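Local coordinates for DNA annealing helicase and endonuclease ZRANB3 (Homo sapiens, PDB 5MKW), which anneals DNA strands and cuts DNA at stalled or collapsed replication forks to maintain genome stability, the piece described here being its C-terminal HNH nuclease domain, at residues N5-L8 with R9-F13; N26-E29 with L30-L34; Q41-N44 with L45-T49; Q58-E61 with M62-N65. All blocks are in the same frame, centred on the assembly; numbering follows the deposited sequence. Where two conformers were deposited one is given.

Interaction 1 (N5-L8 with R9-F13); sequences NSYL and RAKVF
Asn-5 to Phe-13 form the opening turns of helix 5-16, and each carbonyl of Asn-5 to Leu-8 receives the amide four residues on. Arg-9 N reaches Asn-5 O at 2.8 Å in a nearly straight bond (N-H...O 166°), and Val-12 N closes on Leu-8 O at 2.9 Å. Ser-6 with Ala-10 and Tyr-7 with Lys-11 complete the set. Among the side chains, Tyr-7 and Lys-11 pair on the outer surface. The tyrosine CG stands anti to the backbone N (chi1 169°), which carries the ring alongside the next turn, and the aliphatic part of Lys-11 lies over one of its faces. Lys-11 CG sits 3.8 Å from the centroid of the Tyr-7 ring, a CH-pi contact displaced toward the rim, while Lys-11 CD lies near Tyr-7 OH. With an alanine here, the CG and CD that lie on the tyrosine ring would be gone, and that face would probably lose its CH-pi partner, leaving the ring freer to turn. On another flank of the helix, the methylenes of Arg-9 run past the Asn-5 amide, CD lying 3.4 Å from Asn-5 OD1. A water joins the two polar ends, donating to Asn-5 OD1 at 2.8 Å and accepting from Arg-9 NH1 at 2.9 Å in the guanidinium plane. Arg-9 NH1 also hydrogen-bonds to Trp-72 O and the guanidinium makes a cation-pi contact with that tryptophan, while Asn-5 ND2 donates to Met-2 O. Leu-8 and Val-12 face inward onto Leu-92. The arrangement is an amphipathic alpha-helix with i/i+4 side-chain pairs, packed on the beta-hairpin of an HNH domain.

Interaction 2 (N26-E29 with L30-L34); sequences NAQE and LFLRL
Gln-28 carries the side-chain contact, meeting Phe-31 and Leu-32 one turn further along helix 27-36. It lies beside Phe-31, both pointing the same way, with amide and ring planes 45° apart. Its NE2 comes within 3.8 Å of Phe-31 CD2, approaching the ring obliquely, and within 4.1 Å of Leu-32 CD2, so the amide nitrogen borders an aromatic and an aliphatic neighbour that lie to the same side of it. The glutamine CG is anti to the backbone N (chi1 178°) and the chain then bends at chi2 (75°), which turns the amide along the helix toward these two residues. Leu-32 returns to the same residue through its CG, 3.4 Å from Gln-28 O, the carbonyl that also accepts Leu-32 N. Beyond this first shell, Gln-28 OE1 is held by a hydrogen bond from Trp-72 NE1, which probably helps to set the amide rotation, with NE2 next to the two apolar side chains. The backbone beneath is ordinary helix: Phe-31 N bonds to Ala-27 O at 3.0 Å and Arg-33 N to Glu-29 O at 3.1 Å, whereas Leu-30 N to Asn-26 O is weak. Asn-26 is the N-cap. Its OD1 accepts Glu-29 N at 3.0 Å, with the donor well above the carbonyl plane. Ala-27 and Gln-28 are further tied by backbone bonds to Gly-18, close to the zinc site of Cys-20, Cys-23, Cys-96 and Cys-99. Leu-30 packs on Trp-50 and Thr-51, while Arg-33 and Leu-34 reach Leu-45 and Leu-46 of helix 39-47; Trp-72, at the start of strand 72-76, links Gln-28 to the hairpin.

Interaction 3 (Q41-N44 with L45-T49); sequences QRKN and LLYAT
Lys-43 and Tyr-47 make the main side-chain contact, and backbone hydrogen bonds of uneven strength run beside it. Leu-46 N to Arg-42 O (2.9 Å) and Tyr-47 N to Lys-43 O (3.0 Å) are sound alpha-helical bonds. At the two ends the grip slackens: Leu-45 N to Gln-41 O is weak at 3.4 Å, and so is Ala-48 N to Asn-44 O, where the N-H...O angle falls to 121° as the chain leaves the helix. The apolar contact is that of Lys-43 with the tyrosine ring: with chi1 at -176° the lysine CG is directed at the ring, 3.8 Å from Tyr-47 CD2, and from there the lysine chain runs on extended. A third kind is packing of carbon against carbonyl oxygen. Tyr-47 CG lies anti to the carbonyl carbon, which swings the ring back along the helix until its edge meets Lys-43 O in the plane of the ring, CD2 to O 3.2 Å; this carbonyl thus has the Tyr-47 amide and the ring edge around it. Leu-45 and Leu-46 likewise fold back over carbonyls of the preceding turn, Leu-45 CG lying 3.4 Å from Gln-41 O. The polar contacts leading outward belong to Arg-42, a buried side chain whose guanidinium gives NE to Leu-34 O, NH2 to Arg-35 O and NH1 to Ile-63 O. Three backbone carbonyls thus hold the group, two from the end of helix 27-36 and one from helix 56-64. Leu-46 adds packing against Ile-63. This is typical of a short amphipathic helix set between two others, here within the helical part of the HNH domain construct.

Interaction 4 (Q58-E61 with M62-N65); sequences QLNE and MIRN
Gln-58 and Met-62 meet across one turn of helix 56-64, an amphipathic alpha-helix in the helical part that accompanies the HNH fold. Gln-58 O accepts Met-62 N at 2.9 Å, nearly on the line of the carbonyl bond. Gln-58 CG, anti to the backbone N (chi1 -177°), lies 3.7 Å from Met-62 SD, and the extended chain carries NE2 past the same sulfur. Gln-58 OE1 is turned to Lys-101 in a weak hydrogen bond. Leu-59 follows on the buried side: its CD2 touches Met-62 SD at 4.1 Å, and its carbonyl takes Ile-63 N at 3.0 Å while Ile-63 CG1 folds back over it. The sulfur thus touches the Gln-58 methylene and, roughly at right angles to it, a Leu-59 methyl, and Met-62 also packs on Leu-46 of helix 39-47 and on His-70. An alanine in place of Met-62 lacks the sulfur that both residues touch, which is likely to open a gap next to Leu-59 and leave the Gln-58 chain less well supported. Asn-60 comes next, and its carbonyl receives Arg-64 N at 3.3 Å; a second, weak bond reaches the same oxygen from Ile-63 N. Glu-61 ends the segment with OE1 hydrogen-bonded to His-70 NE2, which ties the helix to the loop ahead of strand 72-76. Asn-65 is the first residue to leave helical geometry, yet its amide still closes the last turn: Asn-65 N to Glu-61 O is 2.8 Å.

How the interactions relate
The four contacts come in series along the chain, each on its own helix: 5-16, 27-36, 39-47 and 56-64. Interactions 2, 3 and 4 form a compact helical group, with centres about 12 Å apart between 2 and 3 and about 11 Å between 3 and 4. Interaction 3 touches both neighbours, whereas 2 and 4 do not meet, their nearest atoms being about 5 Å apart. Interaction 1 stands aside, its centre about 17 Å from that of interaction 2, packed on the hairpin of strands 72-76 and 92-96, and joins the group through Phe-13 CE1, 3.8 Å from Gln-28 CG. Helix 27-36, near the zinc site and against helix 39-47, thus joins the hairpin side to the three-helix group.

Interaction 1 (N5-L8 with R9-F13)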
loop_
_atom_site.group_PDB
_atom_site.type_symbol
_atom_site.label_atom_id
_atom_site.label_comp_id
_atom_site.label_asym_id
_atom_site.label_seq_id
_atom_site.Cartn_x
_atom_site.Cartn_y
_atom_site.Cartn_z
ATOM N N ASN A 5 -11.237 -6.552 -5.086
ATOM C CA ASN A 5 -10.053 -6.332 -4.279
ATOM C C ASN A 5 -9.906 -7.242 -3.039
ATOM O O ASN A 5 -8.815 -7.701 -2.743
ATOM C CB ASN A 5 -9.926 -4.871 -3.909
ATOM C CG ASN A 5 -8.477 -4.443 -3.859
ATOM O OD1 ASN A 5 -7.948 -4.392 -2.782
ATOM N ND2 ASN A 5 -7.772 -4.438 -5.041
ATOM N N SER A 6 -10.990 -7.458 -2.316
ATOM C CA SER A 6 -11.034 -8.409 -1.228
ATOM C C SER A 6 -10.476 -9.737 -1.625
ATOM O O SER A 6 -9.648 -10.288 -0.924
ATOM C CB SER A 6 -12.472 -8.605 -0.717
ATOM O OG SER A 6 -12.938 -7.471 -0.012
ATOM N N TYR A 7 -10.967 -10.262 -2.760
ATOM C CA TYR A 7 -10.559 -11.559 -3.226
ATOM C C TYR A 7 -9.071 -11.524 -3.483
ATOM O O TYR A 7 -8.328 -12.431 -3.074
ATOM C CB TYR A 7 -11.323 -11.924 -4.511
ATOM C CG TYR A 7 -10.793 -13.153 -5.226
ATOM C CD1 TYR A 7 -10.989 -14.413 -4.674
ATOM C CD2 TYR A 7 -9.969 -13.040 -6.332
ATOM C CE1 TYR A 7 -10.459 -15.534 -5.272
ATOM C CE2 TYR A 7 -9.474 -14.161 -6.984
ATOM C CZ TYR A 7 -9.754 -15.399 -6.464
ATOM O OH TYR A 7 -9.183 -16.508 -6.969
ATOM N N LEU A 8 -8.641 -10.526 -4.255
ATOM C CA LEU A 8 -7.246 -10.443 -4.648
ATOM C C LEU A 8 -6.294 -10.305 -3.442
ATOM O O LEU A 8 -5.246 -10.955 -3.401
ATOM C CB LEU A 8 -7.061 -9.321 -5.646
ATOM C CG LEU A 8 -7.745 -9.607 -6.997
ATOM C CD1 LEU A 8 -7.567 -8.374 -7.862
ATOM C CD2 LEU A 8 -7.170 -10.828 -7.711
ATOM N N ARG A 9 -6.675 -9.468 -2.472
ATOM C CA ARG A 9 -5.873 -9.269 -1.259
ATOM C C ARG A 9 -5.678 -10.600 -0.578
ATOM O O ARG A 9 -4.559 -10.974 -0.211
ATOM C CB ARG A 9 -6.530 -8.259 -0.304
ATOM C CG ARG A 9 -6.447 -6.789 -0.756
ATOM C CD ARG A 9 -7.261 -5.869 0.177
ATOM N NE ARG A 9 -6.594 -5.835 1.482
ATOM C CZ ARG A 9 -5.574 -5.040 1.792
ATOM N NH1 ARG A 9 -5.116 -4.165 0.910
ATOM N NH2 ARG A 9 -5.010 -5.121 2.992
ATOM N N ALA A 10 -6.756 -11.352 -0.463
ATOM C CA ALA A 10 -6.714 -12.601 0.305
ATOM C C ALA A 10 -5.877 -13.630 -0.428
ATOM O O ALA A 10 -5.059 -14.322 0.190
ATOM C CB ALA A 10 -8.109 -13.123 0.564
ATOM N N LYS A 11 -5.987 -13.653 -1.732
ATOM C CA LYS A 11 -5.180 -14.592 -2.541
ATOM C C LYS A 11 -3.699 -14.283 -2.479
ATOM O O LYS A 11 -2.888 -15.191 -2.270
ATOM C CB LYS A 11 -5.582 -14.604 -3.990
ATOM C CG LYS A 11 -6.924 -15.231 -4.297
ATOM C CD LYS A 11 -7.012 -16.689 -3.917
ATOM C CE LYS A 11 -5.943 -17.521 -4.573
ATOM N NZ LYS A 11 -6.274 -18.939 -4.285
ATOM N N VAL A 12 -3.341 -12.999 -2.564
ATOM C CA VAL A 12 -1.927 -12.637 -2.489
ATOM C C VAL A 12 -1.391 -12.894 -1.069
ATOM O O VAL A 12 -0.301 -13.411 -0.897
ATOM C CB VAL A 12 -1.699 -11.179 -2.913
ATOM C CG1 VAL A 12 -0.285 -10.771 -2.625
ATOM C CG2 VAL A 12 -2.025 -10.983 -4.392
ATOM N N PHE A 13 -2.227 -12.674 -0.060
ATOM C CA PHE A 13 -1.804 -12.833 1.346
ATOM C C PHE A 13 -1.456 -14.287 1.664
ATOM O O PHE A 13 -0.565 -14.532 2.453
ATOM C CB PHE A 13 -2.922 -12.376 2.272
ATOM C CG PHE A 13 -2.535 -12.300 3.717
ATOM C CD1 PHE A 13 -1.974 -11.137 4.245
ATOM C CD2 PHE A 13 -2.710 -13.399 4.546
ATOM C CE1 PHE A 13 -1.633 -11.066 5.564
ATOM C CE2 PHE A 13 -2.366 -13.344 5.885
ATOM C CZ PHE A 13 -1.777 -12.195 6.382
HETATM O O HOH W 1 -5.402 -3.708 -1.980
#

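Interaction 2 (N26-E29 with L30-L34)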
loop_
_atom_site.group_PDB
_atom_site.type_symbol
_atom_site.label_atom_id
_atom_site.label_comp_id
_atom_site.label_asym_id
_atom_site.label_seq_id
_atom_site.Cartn_x
_atom_site.Cartn_y
_atom_site.Cartn_z
ATOM N N ASN A 26 7.179 -5.948 7.251
ATOM C CA ASN A 26 6.028 -6.808 7.525
ATOM C C ASN A 26 4.835 -5.954 7.939
ATOM O O ASN A 26 4.675 -5.591 9.113
ATOM C CB ASN A 26 6.321 -7.875 8.593
ATOM C CG ASN A 26 5.181 -8.870 8.700
ATOM O OD1 ASN A 26 4.011 -8.571 8.423
ATOM N ND2 ASN A 26 5.527 -10.078 9.004
ATOM N N ALA A 27 4.083 -5.533 6.933
ATOM C CA ALA A 27 3.086 -4.512 7.125
ATOM C C ALA A 27 1.913 -5.075 7.912
ATOM O O ALA A 27 1.303 -4.367 8.724
ATOM C CB ALA A 27 2.645 -3.967 5.787
ATOM N N GLN A 28 1.629 -6.357 7.729
ATOM C CA GLN A 28 0.570 -6.985 8.491
ATOM C C GLN A 28 0.860 -7.072 9.992
ATOM O O GLN A 28 -0.036 -6.918 10.811
ATOM C CB GLN A 28 0.236 -8.356 7.951
ATOM C CG GLN A 28 -0.850 -9.123 8.733
ATOM C CD GLN A 28 -2.249 -8.575 8.453
ATOM O OE1 GLN A 28 -2.463 -7.714 7.548
ATOM N NE2 GLN A 28 -3.206 -9.048 9.206
ATOM N N GLU A 29 2.100 -7.355 10.340
ATOM C CA GLU A 29 2.501 -7.427 11.747
ATOM C C GLU A 29 2.354 -6.063 12.427
ATOM O O GLU A 29 1.864 -5.977 13.549
ATOM C CB GLU A 29 3.955 -7.865 11.825
ATOM C CG GLU A 29 4.652 -7.571 13.153
ATOM C CD GLU A 29 6.107 -8.076 13.172
ATOM O OE1 GLU A 29 6.990 -7.441 12.519
ATOM O OE2 GLU A 29 6.360 -9.130 13.810
ATOM N N LEU A 30 2.730 -4.993 11.718
ATOM C CA LEU A 30 2.485 -3.633 12.255
ATOM C C LEU A 30 0.969 -3.309 12.424
ATOM O O LEU A 30 0.549 -2.715 13.430
ATOM C CB LEU A 30 3.150 -2.576 11.371
ATOM C CG LEU A 30 3.157 -1.150 11.999
ATOM C CD1 LEU A 30 3.998 -1.144 13.299
ATOM C CD2 LEU A 30 3.671 -0.135 10.983
ATOM N N PHE A 31 0.169 -3.655 11.438
ATOM C CA PHE A 31 -1.302 -3.517 11.533
ATOM C C PHE A 31 -1.817 -4.152 12.833
ATOM O O PHE A 31 -2.582 -3.537 13.575
ATOM C CB PHE A 31 -2.022 -4.192 10.327
ATOM C CG PHE A 31 -3.497 -4.398 10.565
ATOM C CD1 PHE A 31 -4.351 -3.292 10.761
ATOM C CD2 PHE A 31 -4.019 -5.669 10.770
ATOM C CE1 PHE A 31 -5.680 -3.458 11.150
ATOM C CE2 PHE A 31 -5.345 -5.840 11.148
ATOM C CZ PHE A 31 -6.176 -4.722 11.342
ATOM N N LEU A 32 -1.419 -5.396 13.090
ATOM C CA LEU A 32 -1.970 -6.107 14.255
ATOM C C LEU A 32 -1.535 -5.431 15.544
ATOM O O LEU A 32 -2.310 -5.343 16.480
ATOM C CB LEU A 32 -1.535 -7.566 14.286
ATOM C CG LEU A 32 -2.023 -8.419 13.138
ATOM C CD1 LEU A 32 -1.232 -9.717 13.083
ATOM C CD2 LEU A 32 -3.509 -8.687 13.319
ATOM N N ARG A 33 -0.282 -4.994 15.589
ATOM C CA ARG A 33 0.243 -4.298 16.758
ATOM C C ARG A 33 -0.522 -2.986 17.020
ATOM O O ARG A 33 -0.955 -2.709 18.164
ATOM C CB ARG A 33 1.741 -4.065 16.577
ATOM C CG ARG A 33 2.382 -3.177 17.644
ATOM C CD ARG A 33 2.918 -3.923 18.857
ATOM N NE ARG A 33 3.714 -3.018 19.686
ATOM C CZ ARG A 33 3.282 -2.435 20.797
ATOM N NH1 ARG A 33 2.072 -2.678 21.264
ATOM N NH2 ARG A 33 4.088 -1.624 21.454
ATOM N N LEU A 34 -0.774 -2.221 15.956
ATOM C CA LEU A 34 -1.532 -0.996 16.079
ATOM C C LEU A 34 -2.972 -1.229 16.479
ATOM O O LEU A 34 -3.513 -0.532 17.339
ATOM C CB LEU A 34 -1.393 -0.114 14.802
ATOM C CG LEU A 34 -0.187 0.763 15.132
ATOM C CD1 LEU A 34 0.934 0.704 14.161
ATOM C CD2 LEU A 34 -0.545 2.196 15.521
#

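Interaction 3 (Q41-N44 with L45-T49)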
loop_
_atom_site.group_PDB
_atom_site.type_symbol
_atom_site.label_atom_id
_atom_site.label_comp_id
_atom_site.label_asym_id
_atom_site.label_seq_id
_atom_site.Cartn_x
_atom_site.Cartn_y
_atom_site.Cartn_z
ATOM N N GLN A 41 -1.370 5.078 22.557
ATOM C CA GLN A 41 -0.008 4.703 22.135
ATOM C C GLN A 41 0.239 4.703 20.624
ATOM O O GLN A 41 1.365 4.535 20.198
ATOM C CB GLN A 41 0.323 3.338 22.684
ATOM C CG GLN A 41 0.363 3.327 24.205
ATOM C CD GLN A 41 0.517 1.919 24.690
ATOM O OE1 GLN A 41 0.889 1.033 23.907
ATOM N NE2 GLN A 41 0.089 1.662 25.921
ATOM N N ARG A 42 -0.803 4.852 19.818
ATOM C CA ARG A 42 -0.676 4.614 18.356
ATOM C C ARG A 42 0.181 5.645 17.627
ATOM O O ARG A 42 1.011 5.299 16.803
ATOM C CB ARG A 42 -2.051 4.533 17.723
ATOM C CG ARG A 42 -2.835 3.324 18.189
ATOM C CD ARG A 42 -4.123 3.181 17.417
ATOM N NE ARG A 42 -4.803 1.942 17.683
ATOM C CZ ARG A 42 -6.125 1.820 17.720
ATOM N NH1 ARG A 42 -6.901 2.878 17.632
ATOM N NH2 ARG A 42 -6.665 0.649 18.000
ATOM N N LYS A 43 0.080 6.903 18.043
ATOM C CA LYS A 43 0.796 7.950 17.351
ATOM C C LYS A 43 2.303 7.666 17.432
ATOM O O LYS A 43 3.015 7.699 16.422
ATOM C CB LYS A 43 0.433 9.323 17.929
ATOM C CG LYS A 43 1.062 10.518 17.224
ATOM C CD LYS A 43 0.743 11.769 18.025
ATOM C CE LYS A 43 1.139 13.023 17.279
ATOM N NZ LYS A 43 0.238 14.162 17.640
ATOM N N ASN A 44 2.809 7.407 18.629
ATOM C CA ASN A 44 4.255 7.204 18.769
ATOM C C ASN A 44 4.752 5.966 18.056
ATOM O O ASN A 44 5.824 5.993 17.467
ATOM C CB ASN A 44 4.668 7.121 20.244
ATOM C CG ASN A 44 4.625 8.479 20.938
ATOM O OD1 ASN A 44 4.705 9.548 20.302
ATOM N ND2 ASN A 44 4.542 8.441 22.266
ATOM N N LEU A 45 3.958 4.901 18.068
ATOM C CA LEU A 45 4.283 3.720 17.271
ATOM C C LEU A 45 4.387 4.069 15.781
ATOM O O LEU A 45 5.271 3.567 15.088
ATOM C CB LEU A 45 3.215 2.621 17.451
ATOM C CG LEU A 45 3.199 1.964 18.845
ATOM C CD1 LEU A 45 1.958 1.083 18.982
ATOM C CD2 LEU A 45 4.458 1.161 19.164
ATOM N N LEU A 46 3.422 4.836 15.266
ATOM C CA LEU A 46 3.403 5.110 13.845
ATOM C C LEU A 46 4.585 5.977 13.444
ATOM O O LEU A 46 5.150 5.791 12.372
ATOM C CB LEU A 46 2.091 5.779 13.437
ATOM C CG LEU A 46 0.850 4.882 13.459
ATOM C CD1 LEU A 46 -0.418 5.721 13.412
ATOM C CD2 LEU A 46 0.860 3.898 12.280
ATOM N N TYR A 47 4.929 6.973 14.258
ATOM C CA TYR A 47 6.034 7.864 13.898
ATOM C C TYR A 47 7.418 7.296 14.193
ATOM O O TYR A 47 8.413 7.883 13.785
ATOM C CB TYR A 47 5.884 9.231 14.584
ATOM C CG TYR A 47 4.834 10.113 13.911
ATOM C CD1 TYR A 47 5.162 10.909 12.806
ATOM C CD2 TYR A 47 3.500 10.050 14.292
ATOM C CE1 TYR A 47 4.210 11.714 12.211
ATOM C CE2 TYR A 47 2.528 10.810 13.658
ATOM C CZ TYR A 47 2.906 11.674 12.655
ATOM O OH TYR A 47 1.961 12.467 12.052
ATOM N N ALA A 48 7.471 6.146 14.860
ATOM C CA ALA A 48 8.737 5.486 15.156
ATOM C C ALA A 48 9.179 4.542 14.062
ATOM O O ALA A 48 10.255 3.985 14.177
ATOM C CB ALA A 48 8.643 4.714 16.461
ATOM N N THR A 49 8.385 4.367 13.004
ATOM C CA THR A 49 8.739 3.402 11.967
ATOM C C THR A 49 8.350 3.895 10.574
ATOM O O THR A 49 8.080 5.072 10.400
ATOM C CB THR A 49 8.205 1.995 12.344
ATOM O OG1 THR A 49 8.849 1.035 11.542
ATOM C CG2 THR A 49 6.730 1.873 12.215
#

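Interaction 4 (Q58-E61 with M62-N65)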
loop_
_atom_site.group_PDB
_atom_site.type_symbol
_atom_site.label_atom_id
_atom_site.label_comp_id
_atom_site.label_asym_id
_atom_site.label_seq_id
_atom_site.Cartn_x
_atom_site.Cartn_y
_atom_site.Cartn_z
ATOM N N GLN A 58 -3.810 10.208 6.692
ATOM C CA GLN A 58 -3.935 8.760 6.821
ATOM C C GLN A 58 -3.518 8.340 8.208
ATOM O O GLN A 58 -4.175 7.517 8.852
ATOM C CB GLN A 58 -3.124 8.050 5.740
ATOM C CG GLN A 58 -3.297 6.554 5.816
ATOM C CD GLN A 58 -2.805 5.843 4.565
ATOM O OE1 GLN A 58 -2.764 6.441 3.503
ATOM N NE2 GLN A 58 -2.384 4.597 4.699
ATOM N N LEU A 59 -2.418 8.919 8.684
ATOM C CA LEU A 59 -1.945 8.660 10.037
ATOM C C LEU A 59 -3.004 9.019 11.089
ATOM O O LEU A 59 -3.214 8.267 12.056
ATOM C CB LEU A 59 -0.630 9.417 10.319
ATOM C CG LEU A 59 0.543 8.943 9.469
ATOM C CD1 LEU A 59 1.748 9.859 9.660
ATOM C CD2 LEU A 59 0.900 7.485 9.788
ATOM N N ASN A 60 -3.727 10.125 10.895
ATOM C CA ASN A 60 -4.803 10.452 11.830
ATOM C C ASN A 60 -5.895 9.335 11.794
ATOM O O ASN A 60 -6.457 8.952 12.820
ATOM C CB ASN A 60 -5.447 11.792 11.490
ATOM C CG ASN A 60 -4.583 12.973 11.838
ATOM O OD1 ASN A 60 -3.669 12.866 12.662
ATOM N ND2 ASN A 60 -4.904 14.118 11.249
ATOM N N GLU A 61 -6.187 8.797 10.626
ATOM C CA GLU A 61 -7.189 7.698 10.561
ATOM C C GLU A 61 -6.690 6.438 11.243
ATOM O O GLU A 61 -7.465 5.678 11.850
ATOM C CB GLU A 61 -7.497 7.318 9.140
ATOM C CG GLU A 61 -8.340 8.324 8.388
ATOM C CD GLU A 61 -8.454 7.917 6.941
ATOM O OE1 GLU A 61 -8.255 6.702 6.624
ATOM O OE2 GLU A 61 -8.669 8.818 6.101
ATOM N N MET A 62 -5.410 6.185 11.052
ATOM C CA MET A 62 -4.754 5.032 11.684
ATOM C C MET A 62 -4.696 5.104 13.213
ATOM O O MET A 62 -4.674 4.088 13.867
ATOM C CB MET A 62 -3.354 4.864 11.091
ATOM C CG MET A 62 -3.407 4.408 9.618
ATOM S SD MET A 62 -1.899 4.726 8.685
ATOM C CE MET A 62 -0.864 3.306 8.977
ATOM N N ILE A 63 -4.600 6.310 13.775
ATOM C CA ILE A 63 -4.636 6.468 15.231
ATOM C C ILE A 63 -6.037 6.168 15.767
ATOM O O ILE A 63 -6.209 5.557 16.818
ATOM C CB ILE A 63 -4.188 7.908 15.600
ATOM C CG1 ILE A 63 -2.701 8.093 15.327
ATOM C CG2 ILE A 63 -4.541 8.244 17.029
ATOM C CD1 ILE A 63 -2.274 9.544 15.161
ATOM N N ARG A 64 -7.061 6.596 15.019
ATOM C CA ARG A 64 -8.439 6.423 15.450
ATOM C C ARG A 64 -8.837 4.960 15.297
ATOM O O ARG A 64 -9.471 4.381 16.175
ATOM C CB ARG A 64 -9.352 7.317 14.602
ATOM C CG ARG A 64 -10.834 7.196 14.883
ATOM C CD ARG A 64 -11.604 8.360 14.228
ATOM N NE ARG A 64 -10.725 9.418 13.706
ATOM C CZ ARG A 64 -10.462 9.591 12.417
ATOM N NH1 ARG A 64 -11.000 8.772 11.530
ATOM N NH2 ARG A 64 -9.656 10.565 12.007
ATOM N N ASN A 65 -8.536 4.394 14.136
ATOM C CA ASN A 65 -9.097 3.109 13.760
ATOM C C ASN A 65 -8.341 2.448 12.628
ATOM O O ASN A 65 -8.716 2.567 11.459
ATOM C CB ASN A 65 -10.557 3.290 13.369
ATOM C CG ASN A 65 -11.223 1.964 12.989
ATOM O OD1 ASN A 65 -10.894 0.898 13.522
ATOM N ND2 ASN A 65 -12.165 2.039 12.095
#